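Local coordinates for probable hydrolase (Pseudomonas aeruginosa, PDB 7AL5), which probably acts as a hydrolase of the alpha/beta hydrolase superfamily, though its substrate is not established, at residues V30-G35 with L53-L58; P13-A18 with A81-M86. All coordinates share one frame; numbering follows the deposited sequence.

Contact 1 of 2, residues V30-G35 with L53-L58; sequences VIALHG and LRIVAL
Val30 and Ile55 sit opposite each other in a parallel ladder, their side chains lying side by side and pointing the same way on one face of the sheet. This is the tightly packed part of the contact. Val30 reaches both residues flanking Ile55: its N donates to Arg54 O (2.9 Å), and its O, met almost straight within the carbonyl plane, accepts from Val56 N (2.8 Å). Ala32 repeats the pattern around Ala57, bonding through its N to Val56 O and through its O to Leu58 N. Beta-branched residues suit such extended backbone. Val30 CG2, set anti to the carbonyl carbon, meets Leu53 CD1 at 4.0 Å, and the small Ala32 rests its CB 3.8 Å from Ile55 CG2. Against these packed side chains stands Arg54, whose side chain leads away from segment 30-35 to the partly exposed side, where Tyr197 of a second subunit packs on it.

Toward the C-terminal ends the strands part. The CA atoms of Leu33 and Leu58 are 6.0 Å apart, and two waters bridge the backbones: one donates to both Ala32 O and Leu58 O, while the other accepts from His34 N and donates to Leu58 O. Leu33 and Leu58 still touch through their CD2 methyls. His34 turns its ring edge to Leu58 O, with CD2 at 3.2 Å; ND1 bonds to Gly35 O and NE2 to the backbone N of Phe60, so both ring nitrogens hold the imidazole. A His-Gly pair after this strand is familiar in alpha/beta hydrolases, near the oxyanion hole.

Both strands belong to the central sheet: Ile31 bonds through its backbone to strand 96-101 on one side, strand 16-22 flanks 53-58 on the other, and helix 77-90 covers the face carrying Ile31, Leu33 and Leu58.

Contact 2 of 2, residues P13-A18 with A81-M86; sequences PHIELA and ALDVLM
Asp83 and His14 make the polar centre of this contact between helix 77-90 and the turn leading into strand 16-22. Along the helix, Asp83 comes first: its CB lies 4.2 Å from Leu17 CD1, with the two side chains crossing at about a right angle, so the aliphatic part of the aspartate packs on leucine while its carboxylate reaches onward. With CG beside the backbone N (chi1 -56°), OD1 accepts from His14 NE2 at 2.9 Å. The bond is nearly straight at 174°, and OD1 lies in the imidazole plane. Seen from the acceptor, however, NE2 approaches from above the carboxylate plane; the planes of ring and carboxylate are themselves 35° apart. Val84, next in sequence, faces the central sheet instead.

One turn after Asp83, Met86, present as selenomethionine, again faces segment 13-18. Its long, bendable chain reaches both the edge of the ring and the proline: SE comes up beside the imidazole, 3.7 Å from His14 CE1, and CE rests 4.0 Å from Pro13 CG. His14 is thus met at its ring edge by a carboxylate oxygen and by selenium. The ring gets there by placing CG between the backbone N and the carbonyl carbon. Gly72 of a third subunit also packs against His14, and Leu150 of that subunit against Met86.

Besides the histidine, the carboxylate has a charged partner: its OD2 forms a salt bridge with Arg69. Placed between an arginine and an imidazole N-H, Asp83 should remain ionised, and its charge may favour a protonated His14, an effect that the arginine would probably moderate.

Both contacts are buried, but contact 1 lies deeper, inside the sheet, whereas contact 2 ties the approach to strand 16-22 to helix 77-90 nearer the surface and a subunit interface. Their chemistry follows from this: backbone bonds and hydrocarbon in the first, and in the second one side-chain hydrogen bond, whose carboxylate is also held by Arg69 from outside the two segments. They also share elements, for strands 53-58 and 16-22 are sheet neighbours and Leu58 CD1 lies 3.7 Å from Leu17 CD1. Val84, on the helix face turned away from 13-18, packs on Leu33 of contact 1, CG2 to CD2 at 3.6 Å. In sequence, contact 1 is nested within the loop closed by contact 2.

Contact 1 of 2, residues V30-G35 with L53-L58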
loop_
_atom_site.group_PDB
_atom_site.type_symbol
_atom_site.label_atom_id
_atom_site.label_comp_id
_atom_site.label_asym_id
_atom_site.label_seq_id
_atom_site.Cartn_x
_atom_site.Cartn_y
_atom_site.Cartn_z
ATOM N N VAL A 30 13.820 26.496 -8.303
ATOM C CA VAL A 30 14.833 25.477 -8.548
ATOM C C VAL A 30 14.498 24.255 -7.703
ATOM O O VAL A 30 14.182 24.385 -6.516
ATOM C CB VAL A 30 16.232 25.997 -8.170
ATOM C CG1 VAL A 30 17.245 24.881 -8.278
ATOM C CG2 VAL A 30 16.616 27.225 -8.985
ATOM N N ILE A 31 14.595 23.066 -8.287
ATOM C CA ILE A 31 14.564 21.818 -7.521
ATOM C C ILE A 31 15.983 21.262 -7.475
ATOM O O ILE A 31 16.626 21.126 -8.522
ATOM C CB ILE A 31 13.587 20.800 -8.120
ATOM C CG1 ILE A 31 12.167 21.370 -8.087
ATOM C CG2 ILE A 31 13.592 19.487 -7.321
ATOM C CD1 ILE A 31 11.142 20.524 -8.858
ATOM N N ALA A 32 16.489 20.994 -6.259
ATOM C CA ALA A 32 17.825 20.437 -6.068
ATOM C C ALA A 32 17.745 18.928 -5.849
ATOM O O ALA A 32 16.984 18.445 -4.985
ATOM C CB ALA A 32 18.541 21.104 -4.897
ATOM N N LEU A 33 18.504 18.186 -6.661
ATOM C CA LEU A 33 18.479 16.733 -6.655
ATOM C C LEU A 33 19.847 16.187 -6.243
ATOM O O LEU A 33 20.873 16.597 -6.803
ATOM C CB LEU A 33 18.083 16.216 -8.017
ATOM C CG LEU A 33 16.755 16.698 -8.573
ATOM C CD1 LEU A 33 16.496 16.059 -9.957
ATOM C CD2 LEU A 33 15.650 16.388 -7.603
ATOM N N HIS A 34 19.851 15.245 -5.268
ATOM C CA HIS A 34 21.066 14.692 -4.687
ATOM C C HIS A 34 21.472 13.372 -5.366
ATOM O O HIS A 34 20.811 12.860 -6.279
ATOM C CB HIS A 34 20.902 14.475 -3.159
ATOM C CG HIS A 34 19.828 13.498 -2.811
ATOM N ND1 HIS A 34 19.977 12.136 -3.003
ATOM C CD2 HIS A 34 18.571 13.680 -2.328
ATOM C CE1 HIS A 34 18.844 11.527 -2.675
ATOM N NE2 HIS A 34 17.975 12.439 -2.270
ATOM N N GLY A 35 22.581 12.808 -4.865
ATOM C CA GLY A 35 23.137 11.578 -5.381
ATOM C C GLY A 35 22.584 10.321 -4.738
ATOM O O GLY A 35 21.911 10.323 -3.712
ATOM N N LEU A 53 17.635 32.312 -5.256
ATOM C CA LEU A 53 16.909 31.149 -5.727
ATOM C C LEU A 53 15.974 30.597 -4.668
ATOM O O LEU A 53 16.268 30.625 -3.474
ATOM C CB LEU A 53 17.892 30.049 -6.132
ATOM C CG LEU A 53 19.021 30.514 -7.050
ATOM C CD1 LEU A 53 19.732 29.339 -7.604
ATOM C CD2 LEU A 53 18.509 31.354 -8.178
ATOM N N ARG A 54 14.866 30.054 -5.126
ATOM C CA ARG A 54 13.957 29.289 -4.278
ATOM C C ARG A 54 14.272 27.815 -4.533
ATOM O O ARG A 54 13.792 27.209 -5.488
ATOM C CB ARG A 54 12.524 29.663 -4.600
ATOM C CG ARG A 54 11.508 28.862 -3.870
ATOM C CD ARG A 54 11.562 29.120 -2.381
ATOM N NE ARG A 54 10.351 28.619 -1.747
ATOM C CZ ARG A 54 10.143 28.615 -0.443
ATOM N NH1 ARG A 54 8.998 28.143 0.039
ATOM N NH2 ARG A 54 11.081 29.070 0.364
ATOM N N ILE A 55 15.104 27.252 -3.694
ATOM C CA ILE A 55 15.581 25.868 -3.881
ATOM C C ILE A 55 14.742 24.895 -3.065
ATOM O O ILE A 55 14.631 25.045 -1.877
ATOM C CB ILE A 55 17.071 25.767 -3.546
ATOM C CG1 ILE A 55 17.922 26.396 -4.645
ATOM C CG2 ILE A 55 17.435 24.317 -3.302
ATOM C CD1 ILE A 55 18.864 27.447 -4.189
ATOM N N VAL A 56 14.136 23.945 -3.756
ATOM C CA VAL A 56 13.429 22.846 -3.118
ATOM C C VAL A 56 14.401 21.678 -3.136
ATOM O O VAL A 56 14.610 21.065 -4.182
ATOM C CB VAL A 56 12.125 22.523 -3.850
ATOM C CG1 VAL A 56 11.474 21.324 -3.237
ATOM C CG2 VAL A 56 11.188 23.705 -3.779
ATOM N N ALA A 57 15.028 21.390 -1.995
ATOM C CA ALA A 57 16.029 20.321 -1.900
ATOM C C ALA A 57 15.262 19.058 -1.588
ATOM O O ALA A 57 14.804 18.855 -0.458
ATOM C CB ALA A 57 17.075 20.604 -0.831
ATOM N N LEU A 58 15.038 18.267 -2.601
ATOM C CA LEU A 58 14.182 17.077 -2.550
ATOM C C LEU A 58 14.924 15.839 -2.077
ATOM O O LEU A 58 16.032 15.679 -2.428
ATOM C CB LEU A 58 13.670 16.889 -3.973
ATOM C CG LEU A 58 12.614 15.830 -4.197
ATOM C CD1 LEU A 58 11.325 16.193 -3.502
ATOM C CD2 LEU A 58 12.397 15.648 -5.677
HETATM O O HOH W 1 18.262 17.236 -2.707
HETATM O O HOH W 2 16.982 14.477 -5.093
#

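Contact 2 of 2, residues P13-A18 with A81-M86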
loop_
_atom_site.group_PDB
_atom_site.type_symbol
_atom_site.label_atom_id
_atom_site.label_comp_id
_atom_site.label_asym_id
_atom_site.label_seq_id
_atom_site.Cartn_x
_atom_site.Cartn_y
_atom_site.Cartn_z
ATOM N N PRO A 13 0.662 11.789 -6.098
ATOM C CA PRO A 13 -0.395 10.760 -6.076
ATOM C C PRO A 13 0.055 9.377 -5.655
ATOM O O PRO A 13 -0.745 8.639 -5.065
ATOM C CB PRO A 13 -0.900 10.745 -7.515
ATOM C CG PRO A 13 -0.525 12.144 -8.054
ATOM C CD PRO A 13 0.750 12.491 -7.391
ATOM N N HIS A 14 1.310 9.004 -5.905
ATOM C CA HIS A 14 1.792 7.652 -5.661
ATOM C C HIS A 14 2.837 7.505 -4.587
ATOM O O HIS A 14 3.271 6.412 -4.267
ATOM C CB HIS A 14 2.425 7.112 -6.933
ATOM C CG HIS A 14 3.544 7.971 -7.436
ATOM N ND1 HIS A 14 3.324 9.168 -8.080
ATOM C CD2 HIS A 14 4.889 7.826 -7.350
ATOM C CE1 HIS A 14 4.489 9.700 -8.409
ATOM N NE2 HIS A 14 5.451 8.894 -7.997
ATOM N N ILE A 15 3.338 8.613 -4.088
ATOM C CA ILE A 15 4.384 8.621 -3.035
ATOM C C ILE A 15 4.380 9.975 -2.339
ATOM O O ILE A 15 3.968 10.935 -2.926
ATOM C CB ILE A 15 5.763 8.288 -3.627
ATOM C CG1 ILE A 15 6.818 8.144 -2.536
ATOM C CG2 ILE A 15 6.175 9.296 -4.669
ATOM C CD1 ILE A 15 7.945 7.262 -2.914
ATOM N N GLU A 16 4.901 10.035 -1.132
ATOM C CA GLU A 16 4.995 11.292 -0.394
ATOM C C GLU A 16 6.465 11.565 -0.145
ATOM O O GLU A 16 7.168 10.699 0.372
ATOM C CB GLU A 16 4.201 11.194 0.909
ATOM C CG GLU A 16 4.099 12.462 1.651
ATOM C CD GLU A 16 3.304 12.284 2.961
ATOM O OE1 GLU A 16 2.055 12.152 2.901
ATOM O OE2 GLU A 16 3.948 12.297 4.028
ATOM N N LEU A 17 6.944 12.721 -0.568
ATOM C CA LEU A 17 8.367 13.003 -0.496
ATOM C C LEU A 17 8.592 14.029 0.592
ATOM O O LEU A 17 7.651 14.650 1.084
ATOM C CB LEU A 17 8.930 13.522 -1.838
ATOM C CG LEU A 17 8.783 12.532 -3.000
ATOM C CD1 LEU A 17 9.363 13.091 -4.265
ATOM C CD2 LEU A 17 9.467 11.203 -2.670
ATOM N N ALA A 18 9.849 14.156 0.990
ATOM C CA ALA A 18 10.302 15.183 1.907
ATOM C C ALA A 18 11.171 16.175 1.158
ATOM O O ALA A 18 11.957 15.786 0.286
ATOM C CB ALA A 18 11.124 14.583 3.043
ATOM N N ALA A 81 12.693 10.932 -12.481
ATOM C CA ALA A 81 12.305 12.034 -13.350
ATOM C C ALA A 81 10.826 12.352 -13.212
ATOM O O ALA A 81 10.438 13.507 -13.036
ATOM C CB ALA A 81 12.628 11.690 -14.799
ATOM N N LEU A 82 9.983 11.331 -13.269
ATOM C CA LEU A 82 8.569 11.550 -13.023
ATOM C C LEU A 82 8.326 12.181 -11.648
ATOM O O LEU A 82 7.542 13.126 -11.538
ATOM C CB LEU A 82 7.803 10.232 -13.163
ATOM C CG LEU A 82 6.288 10.359 -12.941
ATOM C CD1 LEU A 82 5.640 11.393 -13.896
ATOM C CD2 LEU A 82 5.610 9.015 -13.079
ATOM N N ASP A 83 8.939 11.643 -10.575
ATOM C CA ASP A 83 8.691 12.219 -9.244
ATOM C C ASP A 83 9.053 13.709 -9.211
ATOM O O ASP A 83 8.342 14.537 -8.622
ATOM C CB ASP A 83 9.492 11.500 -8.142
ATOM C CG ASP A 83 9.249 9.968 -8.062
ATOM O OD1 ASP A 83 8.211 9.441 -8.525
ATOM O OD2 ASP A 83 10.132 9.273 -7.502
ATOM N N VAL A 84 10.163 14.066 -9.842
ATOM C CA VAL A 84 10.582 15.460 -9.862
ATOM C C VAL A 84 9.560 16.320 -10.620
ATOM O O VAL A 84 9.188 17.432 -10.173
ATOM C CB VAL A 84 11.992 15.552 -10.475
ATOM C CG1 VAL A 84 12.388 16.997 -10.648
ATOM C CG2 VAL A 84 13.015 14.824 -9.584
ATOM N N LEU A 85 9.087 15.817 -11.773
ATOM C CA LEU A 85 8.080 16.544 -12.548
ATOM C C LEU A 85 6.796 16.734 -11.748
ATOM O O LEU A 85 6.207 17.823 -11.725
ATOM C CB LEU A 85 7.801 15.799 -13.854
ATOM C CG LEU A 85 6.736 16.358 -14.805
ATOM C CD1 LEU A 85 7.169 17.694 -15.330
ATOM C CD2 LEU A 85 6.489 15.421 -15.949
HETATM N N MSE A 86 6.365 15.698 -11.065
HETATM C CA MSE A 86 5.154 15.716 -10.223
HETATM C C MSE A 86 5.346 16.642 -9.024
HETATM O O MSE A 86 4.371 17.185 -8.597
HETATM C CB MSE A 86 4.736 14.290 -9.923
HETATM C CG MSE A 86 4.386 13.590 -11.179
HETATM SE SE MSE A 86 3.254 12.130 -10.900
HETATM C CE MSE A 86 1.568 12.882 -11.334
#